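Local atomic coordinates of CEL44C (Paenibacillus polymyxa, PDB entry 2YJQ), a protein that probably hydrolyses the beta-1,4-glucan backbones of xyloglucan and cellulose, the chain being the family 44 glycoside hydrolase part of a longer multidomain protein. Residues Q32-D37 against N399-A404; V283-E288 against Y359-E364. The protein carries 8 engineered substitutions. One frame throughout, in Å; residues are numbered along the deposited sequence.

Contact 1: Q32-D37 against N399-A404; sequences QDLAGD and NYVSAA. Unlike the reference sequence in segment 399-404: Ala403 (reference Pro). With EDO (1,2-ethanediol), chain I.
Leu34 and Ser402 mark the closest backbone approach, CA to CA 6.6 Å, where the irregular loop 32-37 passes the first turns of helix 399-409. In the closed eight-stranded TIM barrel this loop follows the first strand, 29-30, and the helix follows the last, 387-390, so the contact lies beside the seam of the barrel. Its apolar part is small. Leu34 is stretched out, CG anti to the carbonyl carbon (chi1 -63°) and the far end of the chain extended, which carries CD1 over to the helix; there it meets CG1 of Val401 at 4.0 Å, the two side chains crossing at about a right angle. Both also rest on Tyr390 of the last barrel strand. Farther along the loop the chemistry turns polar, part direct and part through a water. With chi1 at -178°, OG of Ser402 is swung beside its carbonyl carbon, where it is hydrogen-bonded to Glu38, whose carboxylate also takes the backbone N-H groups of Ala35 and Gly36; one acid thus holds the loop's turn and ties it to the helix. OD1 of Asp37 is 4.4 Å from OG of Ser402, and a water closes the gap, donating to both; OD2 of the same aspartate forms a salt bridge with Lys406, one turn on along the helix. A 1,2-ethanediol molecule, probably from the crystallisation liquor, lies between the segments, touching Leu34, Ala35, Asn399 and Ser402. Its C2 lies 3.4 Å from CB of Ser402, the methyl CB of Ala35 packs 3.5 Å from its O1, and that O1 donates a weak hydrogen bond to OD1 of Asn399 at 3.3 Å.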
loop_
_atom_site.group_PDB
_atom_site.type_symbol
_atom_site.label_atom_id
_atom_site.label_comp_id
_atom_site.label_asym_id
_atom_site.label_seq_id
_atom_site.Cartn_x
_atom_site.Cartn_y
_atom_site.Cartn_z
ATOM N N GLN A 32 -3.022 -2.183 -8.959
ATOM C CA GLN A 32 -3.318 -2.235 -10.394
ATOM C C GLN A 32 -2.461 -1.180 -11.015
ATOM O O GLN A 32 -2.257 -0.121 -10.386
ATOM C CB GLN A 32 -4.785 -1.956 -10.623
ATOM C CG GLN A 32 -5.693 -2.958 -9.883
ATOM C CD GLN A 32 -6.189 -2.430 -8.485
ATOM O OE1 GLN A 32 -5.571 -1.594 -7.841
ATOM N NE2 GLN A 32 -7.324 -2.938 -8.050
ATOM N N ASP A 33 -1.872 -1.477 -12.164
ATOM C CA ASP A 33 -1.230 -0.420 -12.954
ATOM C C ASP A 33 -2.249 0.636 -13.370
ATOM O O ASP A 33 -3.447 0.306 -13.598
ATOM C CB ASP A 33 -0.455 -0.954 -14.162
ATOM C CG ASP A 33 0.655 -1.850 -13.739
ATOM O OD1 ASP A 33 1.337 -1.498 -12.758
ATOM O OD2 ASP A 33 0.858 -2.937 -14.346
ATOM N N LEU A 34 -1.801 1.912 -13.347
ATOM C CA LEU A 34 -2.679 3.043 -13.651
ATOM C C LEU A 34 -2.486 3.429 -15.114
ATOM O O LEU A 34 -2.596 2.568 -15.976
ATOM C CB LEU A 34 -2.398 4.194 -12.707
ATOM C CG LEU A 34 -2.694 3.864 -11.231
ATOM C CD1 LEU A 34 -2.388 5.123 -10.317
ATOM C CD2 LEU A 34 -4.180 3.354 -11.055
ATOM N N ALA A 35 -2.128 4.667 -15.421
ATOM C CA ALA A 35 -1.970 4.987 -16.820
ATOM C C ALA A 35 -0.655 4.390 -17.404
ATOM O O ALA A 35 -0.649 4.015 -18.574
ATOM C CB ALA A 35 -2.081 6.495 -17.097
ATOM N N GLY A 36 0.424 4.297 -16.626
ATOM C CA GLY A 36 1.684 3.695 -17.132
ATOM C C GLY A 36 2.824 4.731 -17.255
ATOM O O GLY A 36 3.957 4.400 -17.672
ATOM N N ASP A 37 2.528 5.982 -16.898
ATOM C CA ASP A 37 3.528 7.057 -16.836
ATOM C C ASP A 37 3.698 7.643 -15.405
ATOM O O ASP A 37 4.243 8.743 -15.258
ATOM C CB ASP A 37 3.178 8.199 -17.818
ATOM C CG ASP A 37 1.770 8.841 -17.532
ATOM O OD1 ASP A 37 1.057 8.402 -16.624
ATOM O OD2 ASP A 37 1.354 9.782 -18.214
ATOM N N ASN A 399 -7.847 9.428 -12.847
ATOM C CA ASN A 399 -7.054 10.557 -13.311
ATOM C C ASN A 399 -6.292 11.367 -12.252
ATOM O O ASN A 399 -5.137 11.707 -12.453
ATOM C CB ASN A 399 -7.959 11.515 -14.141
ATOM C CG ASN A 399 -8.171 11.009 -15.563
ATOM O OD1 ASN A 399 -7.228 10.472 -16.131
ATOM N ND2 ASN A 399 -9.396 11.156 -16.135
ATOM N N TYR A 400 -6.973 11.751 -11.185
ATOM C CA TYR A 400 -6.364 12.607 -10.159
ATOM C C TYR A 400 -5.447 11.831 -9.186
ATOM O O TYR A 400 -4.446 12.369 -8.689
ATOM C CB TYR A 400 -7.438 13.426 -9.438
ATOM C CG TYR A 400 -7.764 14.697 -10.180
ATOM C CD1 TYR A 400 -6.861 15.769 -10.183
ATOM C CD2 TYR A 400 -8.950 14.831 -10.909
ATOM C CE1 TYR A 400 -7.128 16.909 -10.875
ATOM C CE2 TYR A 400 -9.235 15.998 -11.593
ATOM C CZ TYR A 400 -8.345 17.024 -11.561
ATOM O OH TYR A 400 -8.623 18.175 -12.213
ATOM N N VAL A 401 -5.747 10.551 -8.972
ATOM C CA VAL A 401 -4.793 9.671 -8.287
ATOM C C VAL A 401 -3.526 9.603 -9.124
ATOM O O VAL A 401 -2.369 9.787 -8.635
ATOM C CB VAL A 401 -5.365 8.240 -8.029
ATOM C CG1 VAL A 401 -4.269 7.309 -7.477
ATOM C CG2 VAL A 401 -6.572 8.331 -7.047
ATOM N N SER A 402 -3.735 9.344 -10.391
ATOM C CA SER A 402 -2.626 9.259 -11.290
ATOM C C SER A 402 -1.787 10.578 -11.291
ATOM O O SER A 402 -0.564 10.544 -11.220
ATOM C CB SER A 402 -3.167 8.960 -12.673
ATOM O OG SER A 402 -2.075 8.843 -13.523
ATOM N N ALA A 403 -2.461 11.726 -11.334
ATOM C CA ALA A 403 -1.812 13.046 -11.167
ATOM C C ALA A 403 -0.932 13.156 -9.914
ATOM O O ALA A 403 0.260 13.601 -9.982
ATOM C CB ALA A 403 -2.854 14.129 -11.156
ATOM N N ALA A 404 -1.486 12.732 -8.782
ATOM C CA ALA A 404 -0.734 12.739 -7.513
ATOM C C ALA A 404 0.571 12.038 -7.640
ATOM O O ALA A 404 1.613 12.644 -7.354
ATOM C CB ALA A 404 -1.563 12.174 -6.334
HETATM C C1 EDO I . -5.308 7.655 -15.868
HETATM O O1 EDO I . -4.427 8.787 -15.974
HETATM C C2 EDO I . -5.237 7.025 -14.467
HETATM O O2 EDO I . -5.378 5.610 -14.504
HETATM O O HOH W 1 -1.630 9.666 -16.530
#

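Contact 2: V283-E288 against Y359-E364; sequences VHWYPE and YSYGGE. With OXZ (tetrahydrooxazine), chain E.
Pro287 and Tyr361 make a CH-pi contact: CG of the proline sits over the middle of the phenol face, 3.6 Å from the ring centroid and 14° off its normal. The neighbouring CD lies 3.1 Å from the carbonyl O of Ser360, so the pyrrolidine ring is wedged against backbone and aromatic ring together. Further apolar packing sets CB of Trp285 4.4 Å from CB of Tyr359. CE1 of Tyr286 reaches within 4.1 Å of CA of Tyr359. These residues occupy the ends of barrel strands 280-285 and 353-359, parallel neighbours in the TIM barrel, and the loops leaving them. A water joins the polar ends. With CG of Trp285 anti to the backbone N (chi1 179°), the indole is carried to the side where Tyr361 lies; OH of Tyr361 comes to its edge, near its plane, and the water lies 2.9 Å from that OH, more weakly bound by NE1. Within 359-364, OG of Ser360 accepts from N of Gly362 in an ST turn. On the ligand side, Tyr286 OH, bonded also to Ser358, faces N1 of the tetrahydrooxazine at a doubtfully short 2.5 Å; Asn48 and Glu187 also bind this ligand, and His284 ND1 bonds to Glu187.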
loop_
_atom_site.group_PDB
_atom_site.type_symbol
_atom_site.label_atom_id
_atom_site.label_comp_id
_atom_site.label_asym_id
_atom_site.label_seq_id
_atom_site.Cartn_x
_atom_site.Cartn_y
_atom_site.Cartn_z
ATOM N N VAL A 283 -0.573 -3.704 6.510
ATOM C CA VAL A 283 -2.006 -3.381 6.669
ATOM C C VAL A 283 -2.657 -2.761 5.425
ATOM O O VAL A 283 -1.954 -2.271 4.521
ATOM C CB VAL A 283 -2.296 -2.443 7.860
ATOM C CG1 VAL A 283 -1.660 -2.967 9.145
ATOM C CG2 VAL A 283 -1.836 -0.998 7.571
ATOM N N HIS A 284 -4.003 -2.761 5.423
ATOM C CA HIS A 284 -4.782 -1.994 4.475
ATOM C C HIS A 284 -5.526 -0.950 5.259
ATOM O O HIS A 284 -5.867 -1.154 6.432
ATOM C CB HIS A 284 -5.756 -2.879 3.736
ATOM C CG HIS A 284 -5.095 -3.977 2.957
ATOM N ND1 HIS A 284 -5.801 -5.037 2.418
ATOM C CD2 HIS A 284 -3.795 -4.175 2.619
ATOM C CE1 HIS A 284 -4.964 -5.857 1.809
ATOM N NE2 HIS A 284 -3.736 -5.354 1.910
ATOM N N TRP A 285 -5.785 0.166 4.590
ATOM C CA TRP A 285 -6.367 1.277 5.230
ATOM C C TRP A 285 -7.288 1.966 4.216
ATOM O O TRP A 285 -6.813 2.676 3.291
ATOM C CB TRP A 285 -5.238 2.196 5.689
ATOM C CG TRP A 285 -5.716 3.469 6.382
ATOM C CD1 TRP A 285 -5.719 4.738 5.876
ATOM C CD2 TRP A 285 -6.258 3.563 7.711
ATOM N NE1 TRP A 285 -6.252 5.621 6.805
ATOM C CE2 TRP A 285 -6.566 4.921 7.944
ATOM C CE3 TRP A 285 -6.517 2.622 8.723
ATOM C CZ2 TRP A 285 -7.097 5.366 9.155
ATOM C CZ3 TRP A 285 -7.078 3.062 9.900
ATOM C CH2 TRP A 285 -7.334 4.431 10.118
ATOM N N TYR A 286 -8.587 1.706 4.354
ATOM C CA TYR A 286 -9.625 2.414 3.598
ATOM C C TYR A 286 -10.300 3.301 4.600
ATOM O O TYR A 286 -10.908 2.770 5.511
ATOM C CB TYR A 286 -10.634 1.417 3.060
ATOM C CG TYR A 286 -10.000 0.387 2.136
ATOM C CD1 TYR A 286 -9.586 0.737 0.838
ATOM C CD2 TYR A 286 -9.792 -0.911 2.578
ATOM C CE1 TYR A 286 -8.985 -0.214 -0.009
ATOM C CE2 TYR A 286 -9.202 -1.875 1.745
ATOM C CZ TYR A 286 -8.823 -1.530 0.452
ATOM O OH TYR A 286 -8.216 -2.508 -0.333
ATOM N N PRO A 287 -10.074 4.633 4.519
ATOM C CA PRO A 287 -10.621 5.613 5.472
ATOM C C PRO A 287 -12.121 5.428 5.743
ATOM O O PRO A 287 -12.887 5.238 4.774
ATOM C CB PRO A 287 -10.363 6.945 4.775
ATOM C CG PRO A 287 -9.103 6.711 3.980
ATOM C CD PRO A 287 -9.111 5.255 3.584
ATOM N N GLU A 288 -12.518 5.459 7.031
ATOM C CA GLU A 288 -13.951 5.554 7.440
ATOM C C GLU A 288 -14.437 6.992 7.569
ATOM O O GLU A 288 -15.617 7.272 7.882
ATOM C CB GLU A 288 -14.185 4.803 8.733
ATOM C CG GLU A 288 -13.843 3.351 8.629
ATOM C CD GLU A 288 -15.076 2.494 8.307
ATOM O OE1 GLU A 288 -16.100 3.035 7.869
ATOM O OE2 GLU A 288 -15.021 1.271 8.521
ATOM N N TYR A 359 -4.763 0.796 -0.156
ATOM C CA TYR A 359 -5.494 1.889 0.439
ATOM C C TYR A 359 -6.011 2.792 -0.642
ATOM O O TYR A 359 -5.521 2.713 -1.772
ATOM C CB TYR A 359 -4.593 2.697 1.354
ATOM C CG TYR A 359 -3.520 3.505 0.614
ATOM C CD1 TYR A 359 -2.343 2.885 0.159
ATOM C CD2 TYR A 359 -3.688 4.865 0.368
ATOM C CE1 TYR A 359 -1.357 3.611 -0.519
ATOM C CE2 TYR A 359 -2.691 5.614 -0.297
ATOM C CZ TYR A 359 -1.527 4.988 -0.734
ATOM O OH TYR A 359 -0.539 5.658 -1.429
ATOM N N SER A 360 -6.954 3.669 -0.298
ATOM C CA SER A 360 -7.465 4.640 -1.248
ATOM C C SER A 360 -8.259 5.696 -0.507
ATOM O O SER A 360 -8.922 5.360 0.476
ATOM C CB SER A 360 -8.452 3.936 -2.228
ATOM O OG SER A 360 -9.029 4.904 -3.095
ATOM N N TYR A 361 -8.263 6.911 -1.021
ATOM C CA TYR A 361 -9.019 7.981 -0.432
ATOM C C TYR A 361 -10.230 8.374 -1.271
ATOM O O TYR A 361 -10.925 9.320 -0.919
ATOM C CB TYR A 361 -8.084 9.194 -0.151
ATOM C CG TYR A 361 -7.259 8.946 1.114
ATOM C CD1 TYR A 361 -6.293 7.937 1.156
ATOM C CD2 TYR A 361 -7.554 9.618 2.295
ATOM C CE1 TYR A 361 -5.603 7.671 2.326
ATOM C CE2 TYR A 361 -6.824 9.386 3.492
ATOM C CZ TYR A 361 -5.882 8.410 3.485
ATOM O OH TYR A 361 -5.220 8.122 4.635
ATOM N N GLY A 362 -10.511 7.628 -2.352
ATOM C CA GLY A 362 -11.717 7.885 -3.153
ATOM C C GLY A 362 -11.497 9.150 -3.964
ATOM O O GLY A 362 -10.350 9.645 -4.068
ATOM N N GLY A 363 -12.566 9.705 -4.533
ATOM C CA GLY A 363 -12.459 10.856 -5.416
ATOM C C GLY A 363 -11.475 10.634 -6.547
ATOM O O GLY A 363 -10.639 11.515 -6.840
ATOM N N GLU A 364 -11.521 9.463 -7.175
ATOM C CA GLU A 364 -10.434 9.049 -8.126
ATOM C C GLU A 364 -10.318 9.987 -9.340
ATOM O O GLU A 364 -9.217 10.258 -9.910
ATOM C CB GLU A 364 -10.674 7.580 -8.570
ATOM C CG GLU A 364 -10.686 6.563 -7.384
ATOM C CD GLU A 364 -12.058 6.394 -6.730
ATOM O OE1 GLU A 364 -12.932 7.229 -6.991
ATOM O OE2 GLU A 364 -12.290 5.427 -5.977
HETATM C C6 OXZ E . -12.556 -3.360 -1.176
HETATM C C5 OXZ E . -11.120 -3.864 -1.352
HETATM C C4 OXZ E . -11.013 -5.198 -2.160
HETATM C C3 OXZ E . -9.594 -5.764 -2.177
HETATM C C2 OXZ E . -8.999 -5.940 -0.750
HETATM O O6 OXZ E . -13.318 -4.431 -0.557
HETATM O O5 OXZ E . -10.609 -4.182 -0.051
HETATM O O4 OXZ E . -11.435 -4.969 -3.505
HETATM O O3 OXZ E . -9.479 -7.002 -2.929
HETATM N N1 OXZ E . -9.308 -4.699 -0.004
HETATM O O HOH W 2 -6.964 8.843 6.898
#

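Contact 2 is a buried piece of the barrel, joining its sixth and seventh strands where they run out into loops, and it reaches the bound tetrahydrooxazine through Tyr286. Contact 1 is partly buried and shallower, and joins the loop after the first strand to the helix after the eighth; the side chain of Leu34 is about 13 Å from the tetrahydrooxazine. Aromatic and proline rings dominate contact 2; contact 1 has a small aliphatic patch and charged partners; each has a bridging water. The two meet directly: N of Tyr400 probably bonds to O of Glu364, and CG2 of Val401 packs against CA of Glu364. Tyr390 on strand 387-390 is touched from both.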